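PDB 4IND: C381 turret protein from Sulfolobus turreted icosahedral virus, which probably builds the turrets on the icosahedral capsid of this archaeal virus, folding into three jelly rolls and assembling with further copies of itself. Local coordinates for residues A[179-184]-A[223-228]; A[161-166]-A[253-258]; A[197-202]-A[239-244]; A[153-158]-A[257-262]. All coordinates share one frame; numbering follows the deposited sequence.

Contact 1 of 4, residues A[179-184]-A[223-228]; sequences AIKMPY and SGTFLV. With 2HP (dihydrogenphosphate ion), chain Y.
Backbone hydrogen bonds come first: six of them join residues 179-184 to 223-228 as antiparallel neighbours, their directions 170° apart. I180, M182 and Y184 form hydrogen-bonded pairs with V228, F226 and G224. The shortest link runs from M182 N to F226 O at 2.7 Å, with its donor in the plane of the F226 carbonyl, whereas F226 N meets M182 O at 3.0 Å from well above the plane of the M182 carbonyl. K181 and P183 pair with L227 and T225 without such bonds; there CA-H...O contacts take over, K181 CA lying 3.2 Å from F226 O.

Aromatic contacts follow. Y184 holds CG in the crowded position between backbone N and carbonyl carbon (chi1 62°), which lays one ring face over G224, whose CA is 3.9 Å from the Y184 ring centroid. The glycine lets the ring lie directly on the backbone, Y184 CE2 being 3.4 Å from G224 C. Y184 CE2 also sits over the centre of the F226 ring, the planes meeting obliquely at 31°.

Among aliphatic contacts, K181 CG presses tightly on T225 CG2 at 3.4 Å. The lysine then bends at chi3, and NZ donates to phosphate O4 at 3.1 Å and also to D235 O of the second subunit.

Strand 221-232 is an outer strand of its four-stranded jelly-roll sheet; strand 253-262 borders 176-187 on the other side, and M182 and F226 pack against F199 of the facing sheet.

Contact 2 of 4, residues A[161-166]-A[253-258]; sequences IHTSGN and FTFGLE. With 2HP (dihydrogenphosphate ion), chain Y.
Four backbone hydrogen bonds knit strand 161-163 to 253-258, two exchanged between I161 and F255 and two between T163 and F253. All four donors lie in the acceptor's carbonyl plane, and the straightest runs from T163 N to F253 O, 3.0 Å at 173°. These are the first and last strands of a jelly roll, adjacent and antiparallel in its four-stranded sheet.

The T163 side chain closes the end of its strand. With OG1 anti to the backbone N (chi1 180°), it accepts from G165 N at 3.1 Å, forming an ST turn, and donates to N166 O at 2.8 Å. The hydroxyl is thus gripped twice and fixes the turn that follows. A water bound at the edge of the H162 ring, in its plane at ND1, donates to F253 O.

Packing differs on the two faces of the sheet. On one, H162 and T254 run alongside each other, and T254 CG2 lies over the imidazole face, 4.2 Å from the H162 ring centroid. On the other, F255 has CG in the crowded position between backbone N and carbonyl carbon (chi1 68°), turning its ring under I161. M106 covers T163 and F255 here, while the F253 ring meets those of F199 and Y245. I161 CB stands over the middle of the F255 ring, 4.0 Å from the centroid, and T163 CG2 touches the ring's edge, 3.8 Å from F255 CE2.

Contact 3 of 4, residues A[197-202]-A[239-244]; sequences FQFGTI and VKFSVT
T201 and S242 form a hydrogen-bonded antiparallel pair, with bonds in both directions. T201 N reaches S242 O at 2.9 Å in the carbonyl plane, and the return bond from S242 N meets T201 O nearly along its C=O axis. Further along, T244 N donates to F199 O at 3.0 Å, from above the carbonyl plane. Between these bonds G200 faces V243, with G200 CA 3.0 Å from S242 O, a close approach of the two backbones.

On the inner face, F199 and F241 meet rim to rim, their planes 28° apart, and F199 CE2 approaches the F241 ring in its plane, 3.5 Å from CZ. I202 CG1 lies near F241 CD1, while its CG2 branch touches V239 CG1 at 3.9 Å. These two strands belong to the second sheet of the jelly roll, in which 238-243 pairs with 168-172 on its far side and 194-203 with 208-213.

The strand is interrupted here: F199 has psi -41°, far from extended, and with CG anti to the backbone N (chi1 167°) the ring reaches F241, M182, F226 and F253. On the opposite face one water links T201 OG1, S242 OG and K240 O, donating to K240 O at 2.7 Å. A second water donates to Q198 O and lies 2.6 Å from T244 OG1.

Contact 4 of 4, residues A[153-158]-A[257-262]; sequences NRINIP and LEVEEI. With 2HP (dihydrogenphosphate ion), chain Y.
R154 lies just before the first strand of a jelly roll, beside residues 257-262 of its last strand, and its side chain runs alongside that of E260 to a bound phosphate. CB starts against the backbone, 3.3 Å from V259 O. CG takes the crowded position between backbone N and carbonyl carbon (chi1 53°), and from there the chain is extended as far as NE, so that CD comes within 3.3 Å of E260 OE1. NE forms a salt bridge with E125 of the second subunit. N156 CG lies over one face of the guanidinium.

At the tip, NH1 does the most work. It donates to E260 OE1 at 2.8 Å (159°) and to phosphate O2 at 2.8 Å (172°), both acceptors lying in the guanidinium plane, and it makes a long, weak ion pair with E258 OE2. NH2 turns to D238 of the second subunit, so bonds from several directions fix the rotation of the guanidinium at a subunit interface.

The carboxylates beside it are crowded: E258 OE2 is 2.8 Å from E260 OE2, and E258 OE1 is 2.7 Å from phosphate O4. Oxygens this close suggest that one acid group of each pair probably carries a proton; which one is not settled.

Beneath this cluster, I155 exchanges backbone hydrogen bonds with V259, and I157 with L257, I157 N reaching L257 O at 2.8 Å. On the apolar face of the sheet, I155 CB rests 4.0 Å from V259 CB.

How the contacts relate
From the N terminus, strand 155-163 opens the middle jelly roll and supplies the first segments of contacts 4 and 2 in turn; both close on strand 253-262, contact 4 with the widest loop. Contacts 1 and 3 nest inside these loops. They cross each other, since 179-184, 197-202, 223-228 and 239-244 alternate along the chain. Contacts 4, 2 and 1 tie together one four-stranded sheet, whereas contact 3 belongs to the facing sheet and packs on it through F199, F241 and I202. K181 of contact 1 joins R154 and E258 at a single phosphate, at the interface with the second subunit.

Contact 1 of 4, residues A[179-184]-A[223-228]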
# COMPACT_ATOMS: atom_id res chain seq x y z
N ALA A 179 -2.49 -18.46 -0.38
CA ALA A 179 -2.27 -19.84 -0.79
C ALA A 179 -1.84 -20.61 0.45
O ALA A 179 -1.02 -20.12 1.23
CB ALA A 179 -1.21 -19.92 -1.86
N ILE A 180 -2.40 -21.80 0.63
CA ILE A 180 -1.91 -22.70 1.66
C ILE A 180 -1.43 -23.95 0.94
O ILE A 180 -2.21 -24.65 0.30
CB ILE A 180 -3.02 -23.07 2.63
CG1 ILE A 180 -3.49 -21.83 3.38
CG2 ILE A 180 -2.52 -24.13 3.61
CD1 ILE A 180 -4.74 -22.06 4.22
N LYS A 181 -0.12 -24.19 1.01
CA LYS A 181 0.50 -25.28 0.29
C LYS A 181 1.04 -26.27 1.32
O LYS A 181 1.72 -25.90 2.28
CB LYS A 181 1.62 -24.77 -0.62
CG LYS A 181 2.23 -25.85 -1.52
CD LYS A 181 3.47 -25.35 -2.26
CE LYS A 181 3.15 -24.19 -3.20
NZ LYS A 181 4.36 -23.79 -3.99
N MET A 182 0.72 -27.55 1.12
CA MET A 182 1.22 -28.57 2.02
C MET A 182 1.82 -29.75 1.26
O MET A 182 1.10 -30.66 0.85
CB MET A 182 0.12 -29.00 2.99
CG MET A 182 -0.47 -27.82 3.75
SD MET A 182 -2.08 -28.13 4.48
CE MET A 182 -1.75 -29.64 5.39
N PRO A 183 3.14 -29.72 1.05
CA PRO A 183 3.84 -30.87 0.47
C PRO A 183 3.72 -31.97 1.49
O PRO A 183 3.83 -31.67 2.69
CB PRO A 183 5.30 -30.39 0.42
CG PRO A 183 5.27 -28.90 0.62
CD PRO A 183 4.05 -28.63 1.45
N TYR A 184 3.48 -33.20 1.06
CA TYR A 184 3.34 -34.31 2.00
C TYR A 184 3.96 -35.57 1.43
O TYR A 184 4.17 -35.68 0.24
CB TYR A 184 1.86 -34.57 2.30
CG TYR A 184 1.06 -34.98 1.09
CD1 TYR A 184 1.09 -36.29 0.62
CD2 TYR A 184 0.30 -34.04 0.38
CE1 TYR A 184 0.37 -36.67 -0.50
CE2 TYR A 184 -0.43 -34.44 -0.75
CZ TYR A 184 -0.38 -35.75 -1.17
OH TYR A 184 -1.08 -36.14 -2.28
N SER A 223 4.04 -39.29 -2.44
CA SER A 223 4.18 -37.92 -2.05
C SER A 223 3.40 -37.03 -3.00
O SER A 223 3.06 -37.45 -4.13
CB SER A 223 5.65 -37.53 -2.01
OG SER A 223 6.22 -37.65 -3.28
N GLY A 224 3.09 -35.83 -2.55
CA GLY A 224 2.35 -34.91 -3.38
C GLY A 224 2.29 -33.59 -2.68
O GLY A 224 3.05 -33.35 -1.72
N THR A 225 1.38 -32.74 -3.13
CA THR A 225 1.22 -31.40 -2.56
C THR A 225 -0.24 -31.00 -2.59
O THR A 225 -0.90 -31.10 -3.62
CB THR A 225 2.04 -30.36 -3.36
OG1 THR A 225 3.40 -30.79 -3.47
CG2 THR A 225 1.99 -29.00 -2.66
N PHE A 226 -0.76 -30.57 -1.44
CA PHE A 226 -2.07 -29.92 -1.41
C PHE A 226 -1.83 -28.43 -1.62
O PHE A 226 -0.87 -27.86 -1.07
CB PHE A 226 -2.75 -30.12 -0.05
CG PHE A 226 -3.08 -31.55 0.26
CD1 PHE A 226 -3.96 -32.26 -0.54
CD2 PHE A 226 -2.54 -32.18 1.36
CE1 PHE A 226 -4.28 -33.59 -0.25
CE2 PHE A 226 -2.85 -33.49 1.67
CZ PHE A 226 -3.72 -34.19 0.87
N LEU A 227 -2.67 -27.81 -2.44
CA LEU A 227 -2.56 -26.37 -2.69
C LEU A 227 -3.97 -25.85 -2.81
O LEU A 227 -4.67 -26.14 -3.79
CB LEU A 227 -1.78 -26.10 -3.98
CG LEU A 227 -1.71 -24.64 -4.42
CD1 LEU A 227 -1.23 -23.76 -3.26
CD2 LEU A 227 -0.81 -24.45 -5.63
N VAL A 228 -4.40 -25.10 -1.81
CA VAL A 228 -5.72 -24.49 -1.83
C VAL A 228 -5.60 -23.00 -1.52
O VAL A 228 -4.53 -22.53 -1.15
CB VAL A 228 -6.68 -25.17 -0.84
CG1 VAL A 228 -6.84 -26.63 -1.21
CG2 VAL A 228 -6.15 -25.03 0.58
P 2HP Y . 7.87 -22.35 -3.52
O1 2HP Y . 7.41 -22.67 -4.98
O2 2HP Y . 7.76 -20.88 -3.24
O3 2HP Y . 9.33 -22.60 -3.36
O4 2HP Y . 7.02 -23.18 -2.52

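Contact 2 of 4, residues A[161-166]-A[253-258]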
# COMPACT_ATOMS: atom_id res chain seq x y z
N ILE A 161 6.53 -32.27 9.68
CA ILE A 161 5.45 -32.45 10.64
C ILE A 161 4.88 -33.84 10.49
O ILE A 161 4.44 -34.23 9.41
CB ILE A 161 4.30 -31.43 10.46
CG1 ILE A 161 4.83 -30.00 10.41
CG2 ILE A 161 3.25 -31.60 11.56
CD1 ILE A 161 3.80 -28.99 9.89
N HIS A 162 4.87 -34.60 11.58
CA HIS A 162 4.37 -35.97 11.52
C HIS A 162 2.97 -36.10 12.08
O HIS A 162 2.67 -35.61 13.18
CB HIS A 162 5.28 -36.93 12.31
CG HIS A 162 6.66 -37.04 11.76
ND1 HIS A 162 6.99 -37.95 10.77
CD2 HIS A 162 7.79 -36.36 12.04
CE1 HIS A 162 8.27 -37.82 10.48
NE2 HIS A 162 8.78 -36.86 11.24
N THR A 163 2.12 -36.83 11.35
CA THR A 163 0.78 -37.12 11.85
C THR A 163 0.43 -38.55 11.59
O THR A 163 0.90 -39.17 10.62
CB THR A 163 -0.31 -36.18 11.25
OG1 THR A 163 -1.59 -36.54 11.79
CG2 THR A 163 -0.36 -36.31 9.70
N SER A 164 -0.39 -39.12 12.46
CA SER A 164 -0.87 -40.45 12.20
C SER A 164 -2.40 -40.46 12.12
O SER A 164 -3.03 -41.51 12.28
CB SER A 164 -0.35 -41.42 13.27
OG SER A 164 -0.70 -40.95 14.55
N GLY A 165 -3.00 -39.30 11.87
CA GLY A 165 -4.45 -39.26 11.67
C GLY A 165 -5.22 -38.20 12.44
O GLY A 165 -6.42 -38.03 12.23
N ASN A 166 -4.56 -37.50 13.35
CA ASN A 166 -5.18 -36.34 13.97
C ASN A 166 -4.17 -35.23 14.17
O ASN A 166 -2.98 -35.41 13.92
CB ASN A 166 -5.88 -36.71 15.28
CG ASN A 166 -4.98 -37.47 16.21
OD1 ASN A 166 -3.80 -37.16 16.32
ND2 ASN A 166 -5.53 -38.48 16.88
N PHE A 253 1.57 -39.76 7.77
CA PHE A 253 1.98 -38.71 6.85
C PHE A 253 3.09 -37.88 7.47
O PHE A 253 3.18 -37.75 8.71
CB PHE A 253 0.80 -37.75 6.53
CG PHE A 253 -0.12 -38.23 5.43
CD1 PHE A 253 -0.16 -37.56 4.21
CD2 PHE A 253 -0.97 -39.30 5.62
CE1 PHE A 253 -1.02 -37.98 3.19
CE2 PHE A 253 -1.83 -39.73 4.61
CZ PHE A 253 -1.85 -39.07 3.39
N THR A 254 3.93 -37.31 6.62
CA THR A 254 4.83 -36.24 7.01
C THR A 254 4.54 -35.09 6.07
O THR A 254 4.41 -35.31 4.87
CB THR A 254 6.29 -36.65 6.87
OG1 THR A 254 6.52 -37.85 7.61
CG2 THR A 254 7.20 -35.55 7.40
N PHE A 255 4.40 -33.87 6.58
CA PHE A 255 4.03 -32.78 5.70
C PHE A 255 4.66 -31.46 6.13
O PHE A 255 5.13 -31.31 7.27
CB PHE A 255 2.50 -32.67 5.59
CG PHE A 255 1.82 -32.24 6.87
CD1 PHE A 255 1.51 -30.91 7.09
CD2 PHE A 255 1.48 -33.18 7.83
CE1 PHE A 255 0.88 -30.51 8.28
CE2 PHE A 255 0.85 -32.80 9.01
CZ PHE A 255 0.55 -31.46 9.24
N GLY A 256 4.67 -30.51 5.21
CA GLY A 256 5.17 -29.18 5.44
C GLY A 256 4.00 -28.23 5.38
O GLY A 256 2.87 -28.65 5.12
N LEU A 257 4.25 -26.95 5.64
CA LEU A 257 3.18 -25.96 5.60
C LEU A 257 3.71 -24.64 5.12
O LEU A 257 4.64 -24.08 5.70
CB LEU A 257 2.57 -25.78 7.00
CG LEU A 257 1.52 -24.66 7.09
CD1 LEU A 257 0.30 -25.03 6.28
CD2 LEU A 257 1.14 -24.40 8.57
N GLU A 258 3.08 -24.14 4.08
CA GLU A 258 3.46 -22.87 3.49
C GLU A 258 2.17 -22.06 3.39
O GLU A 258 1.17 -22.52 2.81
CB GLU A 258 4.12 -23.17 2.12
CG GLU A 258 4.61 -22.00 1.28
CD GLU A 258 5.27 -22.50 -0.01
OE1 GLU A 258 6.28 -23.25 0.10
OE2 GLU A 258 4.78 -22.19 -1.13
P 2HP Y . 7.87 -22.35 -3.52
O1 2HP Y . 7.41 -22.67 -4.98
O2 2HP Y . 7.76 -20.88 -3.24
O3 2HP Y . 9.33 -22.60 -3.36
O4 2HP Y . 7.02 -23.18 -2.52
O HOH W 1 4.32 -39.73 10.52

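Contact 3 of 4, residues A[197-202]-A[239-244]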
# COMPACT_ATOMS: atom_id res chain seq x y z
N PHE A 197 -9.43 -40.31 -0.50
CA PHE A 197 -8.92 -40.25 0.87
C PHE A 197 -8.89 -38.81 1.36
O PHE A 197 -8.13 -37.98 0.86
CB PHE A 197 -7.50 -40.81 0.87
CG PHE A 197 -6.87 -40.86 2.23
CD1 PHE A 197 -6.95 -42.02 3.00
CD2 PHE A 197 -6.18 -39.78 2.72
CE1 PHE A 197 -6.35 -42.09 4.24
CE2 PHE A 197 -5.57 -39.84 3.98
CZ PHE A 197 -5.66 -41.00 4.74
N GLN A 198 -9.71 -38.50 2.36
CA GLN A 198 -9.65 -37.16 2.92
C GLN A 198 -8.57 -37.12 3.99
O GLN A 198 -8.67 -37.79 5.01
CB GLN A 198 -11.00 -36.68 3.48
CG GLN A 198 -10.90 -35.28 4.10
CD GLN A 198 -12.22 -34.75 4.62
OE1 GLN A 198 -12.33 -34.33 5.75
NE2 GLN A 198 -13.22 -34.75 3.78
N PHE A 199 -7.51 -36.35 3.73
CA PHE A 199 -6.42 -36.19 4.68
C PHE A 199 -6.85 -35.26 5.81
O PHE A 199 -6.54 -35.48 7.00
CB PHE A 199 -5.20 -35.62 3.94
CG PHE A 199 -4.11 -35.11 4.84
CD1 PHE A 199 -3.29 -35.99 5.53
CD2 PHE A 199 -3.91 -33.76 4.99
CE1 PHE A 199 -2.28 -35.52 6.37
CE2 PHE A 199 -2.90 -33.27 5.83
CZ PHE A 199 -2.09 -34.16 6.52
N GLY A 200 -7.56 -34.20 5.45
CA GLY A 200 -7.91 -33.18 6.44
C GLY A 200 -8.78 -32.11 5.83
O GLY A 200 -9.26 -32.27 4.71
N THR A 201 -8.96 -31.01 6.55
CA THR A 201 -9.77 -29.89 6.08
C THR A 201 -9.12 -28.59 6.50
O THR A 201 -8.44 -28.53 7.54
CB THR A 201 -11.18 -29.91 6.68
OG1 THR A 201 -11.09 -29.80 8.10
CG2 THR A 201 -11.91 -31.18 6.31
N ILE A 202 -9.34 -27.57 5.69
CA ILE A 202 -9.00 -26.22 6.08
C ILE A 202 -10.31 -25.45 6.19
O ILE A 202 -11.15 -25.52 5.30
CB ILE A 202 -8.07 -25.57 5.06
CG1 ILE A 202 -6.69 -26.24 5.16
CG2 ILE A 202 -7.93 -24.07 5.32
CD1 ILE A 202 -5.80 -25.94 4.00
N VAL A 239 -8.18 -19.21 10.95
CA VAL A 239 -8.18 -20.36 10.04
C VAL A 239 -7.80 -21.60 10.84
O VAL A 239 -6.92 -21.55 11.70
CB VAL A 239 -7.20 -20.13 8.90
CG1 VAL A 239 -7.14 -21.35 7.97
CG2 VAL A 239 -7.58 -18.87 8.12
N LYS A 240 -8.48 -22.71 10.57
CA LYS A 240 -8.17 -23.96 11.27
C LYS A 240 -7.90 -25.11 10.30
O LYS A 240 -8.71 -25.41 9.43
CB LYS A 240 -9.33 -24.31 12.19
CG LYS A 240 -9.10 -25.54 13.03
CD LYS A 240 -10.30 -25.77 13.93
CE LYS A 240 -10.19 -27.08 14.68
NZ LYS A 240 -11.43 -27.35 15.48
N PHE A 241 -6.74 -25.74 10.46
CA PHE A 241 -6.41 -26.93 9.68
C PHE A 241 -6.58 -28.14 10.61
O PHE A 241 -6.10 -28.11 11.74
CB PHE A 241 -4.99 -26.85 9.16
CG PHE A 241 -4.41 -28.19 8.80
CD1 PHE A 241 -4.89 -28.89 7.71
CD2 PHE A 241 -3.39 -28.75 9.56
CE1 PHE A 241 -4.37 -30.13 7.37
CE2 PHE A 241 -2.85 -29.98 9.23
CZ PHE A 241 -3.35 -30.69 8.13
N SER A 242 -7.29 -29.16 10.15
CA SER A 242 -7.51 -30.36 10.95
C SER A 242 -7.13 -31.58 10.15
O SER A 242 -7.52 -31.70 8.98
CB SER A 242 -8.99 -30.51 11.33
OG SER A 242 -9.55 -29.28 11.73
N VAL A 243 -6.38 -32.50 10.76
CA VAL A 243 -6.14 -33.81 10.15
C VAL A 243 -7.31 -34.69 10.56
O VAL A 243 -7.60 -34.82 11.75
CB VAL A 243 -4.83 -34.43 10.66
CG1 VAL A 243 -4.61 -35.79 10.00
CG2 VAL A 243 -3.64 -33.51 10.39
N THR A 244 -7.99 -35.30 9.59
CA THR A 244 -9.27 -35.96 9.90
C THR A 244 -9.33 -37.45 9.64
O THR A 244 -10.34 -38.09 9.93
CB THR A 244 -10.43 -35.28 9.14
OG1 THR A 244 -10.16 -35.36 7.74
CG2 THR A 244 -10.59 -33.81 9.54
O HOH W 2 -10.76 -37.75 6.85
O HOH W 3 -10.46 -27.48 9.61

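Contact 4 of 4, residues A[153-158]-A[257-262]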
# COMPACT_ATOMS: atom_id res chain seq x y z
N ASN A 153 6.88 -11.54 4.28
CA ASN A 153 7.24 -12.90 4.67
C ASN A 153 6.05 -13.85 4.64
O ASN A 153 4.91 -13.42 4.61
CB ASN A 153 7.94 -12.93 6.03
CG ASN A 153 9.37 -12.46 5.93
OD1 ASN A 153 9.98 -12.52 4.85
ND2 ASN A 153 9.91 -11.96 7.03
N ARG A 154 6.35 -15.14 4.64
CA ARG A 154 5.32 -16.15 4.62
C ARG A 154 5.67 -17.17 5.67
O ARG A 154 6.81 -17.22 6.15
CB ARG A 154 5.30 -16.84 3.26
CG ARG A 154 6.67 -17.37 2.84
CD ARG A 154 6.58 -18.24 1.58
NE ARG A 154 7.92 -18.62 1.10
CZ ARG A 154 8.14 -19.28 -0.03
NH1 ARG A 154 7.12 -19.62 -0.79
NH2 ARG A 154 9.37 -19.61 -0.40
N ILE A 155 4.71 -18.00 6.01
CA ILE A 155 4.99 -19.20 6.78
C ILE A 155 5.55 -20.21 5.78
O ILE A 155 4.95 -20.45 4.74
CB ILE A 155 3.70 -19.77 7.40
CG1 ILE A 155 3.17 -18.81 8.47
CG2 ILE A 155 3.95 -21.15 8.02
CD1 ILE A 155 1.81 -19.22 9.01
N ASN A 156 6.72 -20.76 6.09
CA ASN A 156 7.34 -21.77 5.22
C ASN A 156 8.03 -22.84 6.09
O ASN A 156 9.22 -22.78 6.35
CB ASN A 156 8.31 -21.13 4.24
CG ASN A 156 8.84 -22.12 3.21
OD1 ASN A 156 8.42 -23.27 3.18
ND2 ASN A 156 9.77 -21.67 2.36
N ILE A 157 7.25 -23.80 6.56
CA ILE A 157 7.78 -24.91 7.36
C ILE A 157 8.05 -26.11 6.45
O ILE A 157 7.17 -26.50 5.69
CB ILE A 157 6.76 -25.33 8.42
CG1 ILE A 157 6.49 -24.15 9.37
CG2 ILE A 157 7.25 -26.55 9.22
CD1 ILE A 157 5.31 -24.40 10.30
N PRO A 158 9.27 -26.69 6.53
CA PRO A 158 9.64 -27.80 5.64
C PRO A 158 8.86 -29.07 5.98
O PRO A 158 8.10 -29.07 6.96
CB PRO A 158 11.14 -27.97 5.89
CG PRO A 158 11.40 -27.36 7.23
CD PRO A 158 10.40 -26.24 7.37
N LEU A 257 4.25 -26.95 5.64
CA LEU A 257 3.18 -25.96 5.60
C LEU A 257 3.71 -24.64 5.12
O LEU A 257 4.64 -24.08 5.70
CB LEU A 257 2.57 -25.78 7.00
CG LEU A 257 1.52 -24.66 7.09
CD1 LEU A 257 0.30 -25.03 6.28
CD2 LEU A 257 1.14 -24.40 8.57
N GLU A 258 3.08 -24.14 4.08
CA GLU A 258 3.46 -22.87 3.49
C GLU A 258 2.17 -22.06 3.39
O GLU A 258 1.17 -22.52 2.81
CB GLU A 258 4.12 -23.17 2.12
CG GLU A 258 4.61 -22.00 1.28
CD GLU A 258 5.27 -22.50 -0.01
OE1 GLU A 258 6.28 -23.25 0.10
OE2 GLU A 258 4.78 -22.19 -1.13
N VAL A 259 2.16 -20.88 4.01
CA VAL A 259 1.01 -19.98 3.92
C VAL A 259 1.53 -18.63 3.46
O VAL A 259 2.39 -18.05 4.10
CB VAL A 259 0.34 -19.79 5.30
CG1 VAL A 259 -0.94 -18.95 5.16
CG2 VAL A 259 0.05 -21.14 5.94
N GLU A 260 1.00 -18.14 2.35
CA GLU A 260 1.56 -16.95 1.71
C GLU A 260 0.48 -16.14 1.03
O GLU A 260 -0.47 -16.71 0.47
CB GLU A 260 2.62 -17.38 0.69
CG GLU A 260 2.08 -18.37 -0.31
CD GLU A 260 3.12 -19.35 -0.82
OE1 GLU A 260 4.34 -19.11 -0.64
OE2 GLU A 260 2.73 -20.37 -1.41
N GLU A 261 0.61 -14.82 1.07
CA GLU A 261 -0.35 -13.95 0.41
C GLU A 261 -0.13 -13.97 -1.11
O GLU A 261 1.02 -14.00 -1.57
CB GLU A 261 -0.22 -12.52 0.94
CG GLU A 261 -1.42 -11.64 0.61
CD GLU A 261 -1.30 -10.22 1.16
OE1 GLU A 261 -0.37 -9.95 1.95
OE2 GLU A 261 -2.15 -9.38 0.80
N ILE A 262 -1.22 -13.97 -1.87
CA ILE A 262 -1.14 -13.91 -3.33
C ILE A 262 -1.93 -12.73 -3.89
O ILE A 262 -2.77 -12.14 -3.20
CB ILE A 262 -1.65 -15.22 -4.00
CG1 ILE A 262 -3.14 -15.42 -3.71
CG2 ILE A 262 -0.81 -16.42 -3.54
CD1 ILE A 262 -3.82 -16.40 -4.69
P 2HP Y . 7.87 -22.35 -3.52
O1 2HP Y . 7.41 -22.67 -4.98
O2 2HP Y . 7.76 -20.88 -3.24
O3 2HP Y . 9.33 -22.60 -3.36
O4 2HP Y . 7.02 -23.18 -2.52
O HOH W 4 3.23 -13.87 2.23